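Local coordinates for protein SusD homolog (Bacteroides thetaiotaomicron VPI-5482, PDB 3IV0) that probably binds glycans at the outer membrane as a SusD-family lipoprotein, although its actual ligand is not known, at residues S32-Y46 / A84-A98. Residues are numbered along the deposited sequence; the frame is centred on the assembly and turned at random. Where two conformers were deposited one is given.
Sequences SFRNATMSQRPFLTY and ARGGLIMQWDVFYTA
An antiparallel helix pair, the end of helix 19-39 against the start of helix 93-108, is locked by a knob-into-hole contact in which F95 enters the pocket formed by F33, A36, T37 and, from the following helix 43-50, F43. The A36 methyl sits squarely over one face of the F95 ring, CB 3.5 Å from its centroid. The F95 edge meets the F43 face in a T-shaped pair, planes at 68°, F95 CZ over the centre of the F43 ring; F33 CE1 comes in at the F95 edge. With an alanine at F95 the ring is gone, and a gap among these four residues is likely to open, the F43 face losing its edge-on partner. V94 CG1 packs 3.7 Å from A36 CB. Bent at chi2 (87°), R41 carries its guanidinium to the start of helix 93-108: V94 CG2 lies over one face, NH1 donates to Q91 O, which lies in the guanidinium plane (3.0 Å), and NH2 forms a salt bridge with the syn lone pair of D93 OD1 (2.8 Å), tilted from that plane. I89 CG2 touches F43 CD2 (3.8 Å), while its CD1 reaches P42 and the Y46 ring; the Y46 hydroxyl is hydrogen-bonded to N281. Helix 117-142 also packs on F33 and F95, consistent with the TPR-like helical packing of the SusD family.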
loop_
_atom_site.group_PDB
_atom_site.type_symbol
_atom_site.label_atom_id
_atom_site.label_comp_id
_atom_site.label_asym_id
_atom_site.label_seq_id
_atom_site.Cartn_x
_atom_site.Cartn_y
_atom_site.Cartn_z
ATOM N N SER A 32 -10.100 5.745 -11.002
ATOM C CA SER A 32 -10.589 6.303 -9.759
ATOM C C SER A 32 -9.735 5.876 -8.572
ATOM O O SER A 32 -9.453 6.712 -7.712
ATOM C CB SER A 32 -12.062 5.969 -9.494
ATOM O OG SER A 32 -12.898 6.643 -10.437
ATOM N N PHE A 33 -9.295 4.625 -8.535
ATOM C CA PHE A 33 -8.431 4.185 -7.441
ATOM C C PHE A 33 -7.124 4.969 -7.493
ATOM O O PHE A 33 -6.613 5.389 -6.451
ATOM C CB PHE A 33 -8.170 2.707 -7.560
ATOM C CG PHE A 33 -7.395 2.150 -6.407
ATOM C CD1 PHE A 33 -8.034 1.828 -5.209
ATOM C CD2 PHE A 33 -6.047 1.972 -6.490
ATOM C CE1 PHE A 33 -7.308 1.304 -4.141
ATOM C CE2 PHE A 33 -5.332 1.467 -5.418
ATOM C CZ PHE A 33 -5.975 1.148 -4.253
ATOM N N ARG A 34 -6.573 5.187 -8.672
ATOM C CA ARG A 34 -5.370 5.978 -8.830
ATOM C C ARG A 34 -5.613 7.400 -8.338
ATOM O O ARG A 34 -4.752 8.006 -7.681
ATOM C CB ARG A 34 -4.935 5.984 -10.279
ATOM C CG ARG A 34 -3.790 6.943 -10.563
ATOM C CD ARG A 34 -3.217 6.717 -11.920
ATOM N NE ARG A 34 -4.216 6.851 -12.969
ATOM C CZ ARG A 34 -4.062 6.369 -14.195
ATOM N NH1 ARG A 34 -2.969 5.729 -14.545
ATOM N NH2 ARG A 34 -5.045 6.556 -15.088
ATOM N N ASN A 35 -6.739 8.004 -8.702
ATOM C CA ASN A 35 -7.054 9.343 -8.218
ATOM C C ASN A 35 -7.124 9.420 -6.706
ATOM O O ASN A 35 -6.641 10.407 -6.124
ATOM C CB ASN A 35 -8.355 9.847 -8.855
ATOM C CG ASN A 35 -8.166 10.300 -10.281
ATOM O OD1 ASN A 35 -7.081 10.649 -10.691
ATOM N ND2 ASN A 35 -9.274 10.300 -11.034
ATOM N N ALA A 36 -7.742 8.415 -6.086
ATOM C CA ALA A 36 -7.919 8.407 -4.632
ATOM C C ALA A 36 -6.611 8.268 -3.885
ATOM O O ALA A 36 -6.508 8.729 -2.733
ATOM C CB ALA A 36 -8.817 7.274 -4.254
ATOM N N THR A 37 -5.635 7.604 -4.471
ATOM C CA THR A 37 -4.407 7.236 -3.763
ATOM C C THR A 37 -3.202 8.092 -4.081
ATOM O O THR A 37 -2.363 8.309 -3.197
ATOM C CB THR A 37 -4.049 5.774 -4.073
ATOM O OG1 THR A 37 -4.019 5.587 -5.483
ATOM C CG2 THR A 37 -5.035 4.798 -3.426
HETATM N N MSE A 38 -3.111 8.563 -5.343
HETATM C CA MSE A 38 -1.914 9.192 -5.937
HETATM C C MSE A 38 -2.122 10.468 -6.719
HETATM O O MSE A 38 -1.205 11.288 -6.745
HETATM C CB MSE A 38 -1.186 8.188 -6.853
HETATM C CG MSE A 38 -0.729 6.865 -6.205
HETATM SE SE MSE A 38 0.576 7.074 -4.784
HETATM C CE MSE A 38 1.988 7.856 -5.852
ATOM N N SER A 39 -3.205 10.560 -7.482
ATOM C CA SER A 39 -3.294 11.597 -8.501
ATOM C C SER A 39 -4.129 12.790 -8.113
ATOM O O SER A 39 -3.872 13.871 -8.638
ATOM C CB SER A 39 -3.720 11.002 -9.845
ATOM O OG SER A 39 -2.713 10.160 -10.363
ATOM N N GLN A 40 -5.108 12.616 -7.234
ATOM C CA GLN A 40 -5.903 13.741 -6.749
ATOM C C GLN A 40 -5.662 14.024 -5.265
ATOM O O GLN A 40 -6.146 15.026 -4.767
ATOM C CB GLN A 40 -7.402 13.509 -7.028
ATOM C CG GLN A 40 -7.761 13.527 -8.543
ATOM C CD GLN A 40 -9.267 13.271 -8.903
ATOM O OE1 GLN A 40 -10.035 12.640 -8.169
ATOM N NE2 GLN A 40 -9.664 13.743 -10.086
ATOM N N ARG A 41 -5.043 13.060 -4.563
ATOM C CA ARG A 41 -4.691 13.154 -3.117
ATOM C C ARG A 41 -3.371 12.422 -2.900
ATOM O O ARG A 41 -3.144 11.374 -3.506
ATOM C CB ARG A 41 -5.713 12.443 -2.217
ATOM C CG ARG A 41 -7.057 13.039 -2.136
ATOM C CD ARG A 41 -7.977 12.526 -3.253
ATOM N NE ARG A 41 -9.263 13.225 -3.279
ATOM C CZ ARG A 41 -10.287 12.918 -2.481
ATOM N NH1 ARG A 41 -10.175 11.924 -1.614
ATOM N NH2 ARG A 41 -11.422 13.615 -2.531
ATOM N N PRO A 42 -2.514 12.921 -1.994
ATOM C CA PRO A 42 -1.353 12.126 -1.578
ATOM C C PRO A 42 -1.699 11.143 -0.460
ATOM O O PRO A 42 -1.003 11.042 0.548
ATOM C CB PRO A 42 -0.391 13.200 -1.115
ATOM C CG PRO A 42 -1.273 14.229 -0.511
ATOM C CD PRO A 42 -2.507 14.244 -1.359
ATOM N N PHE A 43 -2.785 10.432 -0.659
ATOM C CA PHE A 43 -3.334 9.542 0.366
ATOM C C PHE A 43 -2.376 8.463 0.783
ATOM O O PHE A 43 -2.151 8.267 1.970
ATOM C CB PHE A 43 -4.638 8.915 -0.169
ATOM C CG PHE A 43 -5.207 7.805 0.670
ATOM C CD1 PHE A 43 -4.723 6.503 0.536
ATOM C CD2 PHE A 43 -6.226 8.040 1.566
ATOM C CE1 PHE A 43 -5.258 5.476 1.298
ATOM C CE2 PHE A 43 -6.793 6.999 2.297
ATOM C CZ PHE A 43 -6.277 5.730 2.184
ATOM N N LEU A 44 -1.817 7.735 -0.168
ATOM C CA LEU A 44 -0.995 6.570 0.191
ATOM C C LEU A 44 0.256 6.974 0.930
ATOM O O LEU A 44 0.605 6.326 1.944
ATOM C CB LEU A 44 -0.698 5.719 -1.045
ATOM C CG LEU A 44 0.002 4.389 -0.801
ATOM C CD1 LEU A 44 -0.656 3.576 0.314
ATOM C CD2 LEU A 44 -0.052 3.626 -2.113
ATOM N N THR A 45 0.956 8.010 0.509
ATOM C CA THR A 45 2.200 8.313 1.179
ATOM C C THR A 45 1.962 9.020 2.513
ATOM O O THR A 45 2.675 8.748 3.488
ATOM C CB THR A 45 3.191 9.053 0.243
ATOM O OG1 THR A 45 4.497 9.021 0.829
ATOM C CG2 THR A 45 2.852 10.494 0.039
ATOM N N TYR A 46 0.961 9.894 2.613
ATOM C CA TYR A 46 0.692 10.539 3.897
ATOM C C TYR A 46 0.289 9.478 4.901
ATOM O O TYR A 46 0.742 9.511 6.057
ATOM C CB TYR A 46 -0.417 11.587 3.809
ATOM C CG TYR A 46 -0.056 12.953 3.306
ATOM C CD1 TYR A 46 0.896 13.163 2.346
ATOM C CD2 TYR A 46 -0.748 14.047 3.806
ATOM C CE1 TYR A 46 1.140 14.448 1.865
ATOM C CE2 TYR A 46 -0.499 15.300 3.383
ATOM C CZ TYR A 46 0.446 15.497 2.405
ATOM O OH TYR A 46 0.625 16.814 1.946
ATOM N N ALA A 84 -5.601 19.255 -0.417
ATOM C CA ALA A 84 -4.847 18.005 -0.583
ATOM C C ALA A 84 -3.768 17.768 0.449
ATOM O O ALA A 84 -3.046 16.772 0.348
ATOM C CB ALA A 84 -4.245 17.884 -2.021
ATOM N N ARG A 85 -3.614 18.666 1.420
ATOM C CA ARG A 85 -2.714 18.430 2.543
ATOM C C ARG A 85 -3.427 17.893 3.759
ATOM O O ARG A 85 -2.784 17.617 4.764
ATOM C CB ARG A 85 -1.918 19.694 2.910
ATOM C CG ARG A 85 -0.843 20.078 1.926
ATOM C CD ARG A 85 -1.340 20.899 0.744
ATOM N NE ARG A 85 -2.088 22.098 1.104
ATOM C CZ ARG A 85 -1.558 23.276 1.399
ATOM N NH1 ARG A 85 -0.253 23.474 1.354
ATOM N NH2 ARG A 85 -2.368 24.286 1.693
ATOM N N GLY A 86 -4.742 17.746 3.685
ATOM C CA GLY A 86 -5.443 17.159 4.832
ATOM C C GLY A 86 -6.851 16.753 4.534
ATOM O O GLY A 86 -7.150 15.567 4.368
ATOM N N GLY A 87 -7.744 17.729 4.386
ATOM C CA GLY A 87 -9.148 17.428 4.216
ATOM C C GLY A 87 -9.548 16.502 3.102
ATOM O O GLY A 87 -10.476 15.713 3.240
ATOM N N LEU A 88 -8.946 16.653 1.934
ATOM C CA LEU A 88 -9.278 15.743 0.850
ATOM C C LEU A 88 -8.960 14.313 1.198
ATOM O O LEU A 88 -9.650 13.406 0.783
ATOM C CB LEU A 88 -8.538 16.080 -0.435
ATOM C CG LEU A 88 -8.974 17.264 -1.257
ATOM C CD1 LEU A 88 -8.103 17.373 -2.536
ATOM C CD2 LEU A 88 -10.442 17.168 -1.593
ATOM N N ILE A 89 -7.864 14.100 1.909
ATOM C CA ILE A 89 -7.450 12.753 2.256
ATOM C C ILE A 89 -8.468 12.145 3.241
ATOM O O ILE A 89 -8.634 10.948 3.327
ATOM C CB ILE A 89 -6.024 12.796 2.848
ATOM C CG1 ILE A 89 -5.017 13.419 1.875
ATOM C CG2 ILE A 89 -5.578 11.376 3.219
ATOM C CD1 ILE A 89 -3.667 13.715 2.502
HETATM N N MSE A 90 -9.189 13.018 3.936
HETATM C CA MSE A 90 -10.209 12.602 4.891
HETATM C C MSE A 90 -11.570 12.325 4.277
HETATM O O MSE A 90 -12.540 12.111 4.980
HETATM C CB MSE A 90 -10.376 13.678 5.947
HETATM C CG MSE A 90 -9.138 13.862 6.777
HETATM SE SE MSE A 90 -9.053 15.509 7.811
HETATM C CE MSE A 90 -7.140 15.387 8.284
ATOM N N GLN A 91 -11.614 12.360 2.945
ATOM C CA GLN A 91 -12.815 12.091 2.170
ATOM C C GLN A 91 -12.707 10.809 1.402
ATOM O O GLN A 91 -11.813 10.637 0.572
ATOM C CB GLN A 91 -13.094 13.253 1.212
ATOM C CG GLN A 91 -13.441 14.527 1.965
ATOM C CD GLN A 91 -13.454 15.755 1.112
ATOM O OE1 GLN A 91 -14.033 15.764 0.021
ATOM N NE2 GLN A 91 -12.802 16.791 1.570
ATOM N N TRP A 92 -13.627 9.900 1.666
ATOM C CA TRP A 92 -13.642 8.610 0.991
ATOM C C TRP A 92 -14.385 8.605 -0.334
ATOM O O TRP A 92 -14.523 7.567 -0.981
ATOM C CB TRP A 92 -14.139 7.498 1.941
ATOM C CG TRP A 92 -15.456 7.737 2.579
ATOM C CD1 TRP A 92 -16.542 8.385 2.033
ATOM C CD2 TRP A 92 -15.818 7.372 3.895
ATOM N NE1 TRP A 92 -17.561 8.390 2.934
ATOM C CE2 TRP A 92 -17.161 7.780 4.091
ATOM C CE3 TRP A 92 -15.157 6.696 4.929
ATOM C CZ2 TRP A 92 -17.819 7.585 5.286
ATOM C CZ3 TRP A 92 -15.827 6.493 6.133
ATOM C CH2 TRP A 92 -17.147 6.938 6.292
ATOM N N ASP A 93 -14.821 9.781 -0.794
ATOM C CA ASP A 93 -15.630 9.891 -2.010
ATOM C C ASP A 93 -15.028 9.257 -3.245
ATOM O O ASP A 93 -15.750 8.583 -3.994
ATOM C CB ASP A 93 -16.015 11.377 -2.314
ATOM C CG ASP A 93 -14.817 12.281 -2.577
ATOM O OD1 ASP A 93 -13.746 12.081 -1.972
ATOM O OD2 ASP A 93 -14.936 13.236 -3.401
ATOM N N VAL A 94 -13.745 9.453 -3.503
ATOM C CA VAL A 94 -13.172 8.932 -4.732
ATOM C C VAL A 94 -13.037 7.419 -4.687
ATOM O O VAL A 94 -13.305 6.741 -5.670
ATOM C CB VAL A 94 -11.846 9.594 -5.057
ATOM C CG1 VAL A 94 -11.294 9.038 -6.393
ATOM C CG2 VAL A 94 -12.029 11.127 -5.136
ATOM N N PHE A 95 -12.695 6.853 -3.533
ATOM C CA PHE A 95 -12.733 5.391 -3.396
ATOM C C PHE A 95 -14.147 4.874 -3.637
ATOM O O PHE A 95 -14.316 3.815 -4.274
ATOM C CB PHE A 95 -12.285 4.956 -1.985
ATOM C CG PHE A 95 -10.809 5.115 -1.738
ATOM C CD1 PHE A 95 -9.902 4.251 -2.335
ATOM C CD2 PHE A 95 -10.331 6.075 -0.858
ATOM C CE1 PHE A 95 -8.552 4.388 -2.076
ATOM C CE2 PHE A 95 -8.984 6.195 -0.626
ATOM C CZ PHE A 95 -8.128 5.354 -1.203
ATOM N N TYR A 96 -15.173 5.564 -3.110
ATOM C CA TYR A 96 -16.531 5.080 -3.380
ATOM C C TYR A 96 -16.956 5.240 -4.852
ATOM O O TYR A 96 -17.787 4.460 -5.321
ATOM C CB TYR A 96 -17.566 5.717 -2.437
ATOM C CG TYR A 96 -17.620 5.010 -1.105
ATOM C CD1 TYR A 96 -18.190 3.759 -0.984
ATOM C CD2 TYR A 96 -17.044 5.566 0.007
ATOM C CE1 TYR A 96 -18.182 3.104 0.198
ATOM C CE2 TYR A 96 -17.049 4.923 1.201
ATOM C CZ TYR A 96 -17.625 3.703 1.299
ATOM O OH TYR A 96 -17.587 3.075 2.527
ATOM N N THR A 97 -16.362 6.161 -5.585
ATOM C CA THR A 97 -16.590 6.199 -7.037
ATOM C C THR A 97 -16.106 4.886 -7.659
ATOM O O THR A 97 -16.811 4.298 -8.477
ATOM C CB THR A 97 -15.896 7.401 -7.689
ATOM O OG1 THR A 97 -16.378 8.615 -7.114
ATOM C CG2 THR A 97 -16.120 7.443 -9.230
ATOM N N ALA A 98 -14.903 4.425 -7.304
ATOM C CA ALA A 98 -14.403 3.143 -7.743
ATOM C C ALA A 98 -15.325 2.001 -7.354
ATOM O O ALA A 98 -15.639 1.127 -8.162
ATOM C CB ALA A 98 -12.961 2.913 -7.202
#